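Local coordinates for RNA-dependent RNA polymerase (PDB 6DX5) that carries at its N-terminal end a viral OTU-domain cysteine protease with deubiquitinase activity, while the full-length protein probably serves as the RNA-directed RNA polymerase, at the interface of chains A and B. Residues are numbered along the deposited sequence; one frame, centred on the assembly and turned at random. Chains: chain A/B, RNA-dependent RNA polymerase.

The interface of chains A and B. Residues chain A 146, 152-153; chain B 145-147, 152, 171-173.
A:Leu152 pushes its forked end into chain B between B:Leu152, B:Asn146 and B:Cys171. Both chains are copies of the viral OTU protease domain, a cysteine protease fold. The whole A-B interface is not an exact two-fold, and the pairing may come from crystal packing. The loops after strand 140-145 and before strand 153-157 meet here, joined by the turn after strand 166-171 of chain B. A:Leu152 is the packed part and has 87 Å² of its surface hidden. Its CG stands anti to its own carbonyl carbon, beside the backbone N (chi1 -59°), which carries the fork toward chain B. CD2 lies on the thiol sulfur SG of B:Cys171 at 3.7 Å. CD1 meets CD1 of B:Leu152 tip to tip at 4.0 Å and also touches CA of B:Asn146. Further along, B:Gly172 turns its bare CA to chain A. The carbonyl O of A:Leu152 sits 3.4 Å from that CA, and the carboxylate OD1 of A:Asp153 also comes close to it. The A:Asn146 side is looser. The side-chain amide ND2 of A:Asn146 donates a hydrogen bond to the hydroxyl OG1 of B:Thr147 over 2.9 Å. The bond is bent, 149° at the hydrogen, and OG1 lies 18° out of the amide plane. A:Asn146 is poorly ordered, so this bond is doubtful in detail. CB of A:Asn146 meets CB of B:Asn146 at 4.1 Å.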
loop_
_atom_site.group_PDB
_atom_site.type_symbol
_atom_site.label_atom_id
_atom_site.label_comp_id
_atom_site.label_asym_id
_atom_site.label_seq_id
_atom_site.Cartn_x
_atom_site.Cartn_y
_atom_site.Cartn_z
ATOM N N ASN A 146 11.875 1.675 11.075
ATOM C CA ASN A 146 12.770 0.537 11.124
ATOM C C ASN A 146 12.999 0.230 12.598
ATOM O O ASN A 146 12.314 0.770 13.476
ATOM C CB ASN A 146 14.053 0.805 10.340
ATOM C CG ASN A 146 14.744 2.013 10.821
ATOM O OD1 ASN A 146 14.321 2.600 11.809
ATOM N ND2 ASN A 146 15.806 2.424 10.134
ATOM N N LEU A 152 10.463 5.189 7.890
ATOM C CA LEU A 152 10.668 4.809 6.490
ATOM C C LEU A 152 9.668 5.540 5.593
ATOM O O LEU A 152 10.051 6.103 4.572
ATOM C CB LEU A 152 10.519 3.290 6.304
ATOM C CG LEU A 152 11.431 2.332 7.073
ATOM C CD1 LEU A 152 10.788 0.947 7.308
ATOM C CD2 LEU A 152 12.657 2.183 6.260
ATOM N N ASP A 153 8.384 5.510 5.947
ATOM C CA ASP A 153 7.389 6.350 5.288
ATOM C C ASP A 153 6.165 6.374 6.187
ATOM O O ASP A 153 6.139 5.737 7.247
ATOM C CB ASP A 153 7.063 5.869 3.865
ATOM C CG ASP A 153 6.788 4.376 3.803
ATOM O OD1 ASP A 153 7.526 3.638 3.089
ATOM O OD2 ASP A 153 5.835 3.944 4.498
ATOM N N VAL B 145 11.304 -3.468 2.242
ATOM C CA VAL B 145 12.265 -3.838 3.278
ATOM C C VAL B 145 12.486 -2.667 4.216
ATOM O O VAL B 145 12.127 -1.525 3.918
ATOM C CB VAL B 145 13.626 -4.265 2.692
ATOM C CG1 VAL B 145 13.495 -5.476 1.779
ATOM C CG2 VAL B 145 14.294 -3.059 1.997
ATOM N N ASN B 146 13.071 -2.958 5.378
ATOM C CA ASN B 146 13.529 -1.900 6.261
ATOM C C ASN B 146 14.985 -1.619 5.955
ATOM O O ASN B 146 15.568 -2.190 5.028
ATOM C CB ASN B 146 13.380 -2.247 7.741
ATOM C CG ASN B 146 14.104 -3.533 8.134
ATOM O OD1 ASN B 146 15.057 -4.007 7.491
ATOM N ND2 ASN B 146 13.614 -4.128 9.182
ATOM N N THR B 147 15.597 -0.806 6.805
ATOM C CA THR B 147 16.968 -0.358 6.581
ATOM C C THR B 147 17.953 -1.514 6.652
ATOM O O THR B 147 18.960 -1.507 5.944
ATOM C CB THR B 147 17.304 0.718 7.612
ATOM O OG1 THR B 147 16.476 1.836 7.324
ATOM C CG2 THR B 147 18.745 1.157 7.485
ATOM N N LEU B 152 9.675 -6.694 4.819
ATOM C CA LEU B 152 8.451 -6.384 5.547
ATOM C C LEU B 152 7.231 -6.946 4.831
ATOM O O LEU B 152 6.281 -7.388 5.487
ATOM C CB LEU B 152 8.292 -4.867 5.731
ATOM C CG LEU B 152 9.466 -4.110 6.372
ATOM C CD1 LEU B 152 9.342 -2.607 6.150
ATOM C CD2 LEU B 152 9.430 -4.395 7.882
ATOM N N CYS B 171 12.634 0.635 -0.215
ATOM C CA CYS B 171 12.936 0.998 1.170
ATOM C C CYS B 171 12.397 2.409 1.365
ATOM O O CYS B 171 12.997 3.385 0.892
ATOM C CB CYS B 171 14.438 0.908 1.495
ATOM S SG CYS B 171 14.766 1.331 3.297
ATOM N N GLY B 172 11.248 2.513 2.034
ATOM C CA GLY B 172 10.570 3.796 2.121
ATOM C C GLY B 172 10.188 4.262 0.730
ATOM O O GLY B 172 9.513 3.567 -0.035
ATOM N N ALA B 173 10.643 5.431 0.339
ATOM C CA ALA B 173 10.245 5.930 -0.968
ATOM C C ALA B 173 11.189 5.505 -2.086
ATOM O O ALA B 173 10.914 5.808 -3.246
ATOM C CB ALA B 173 10.160 7.455 -0.926
#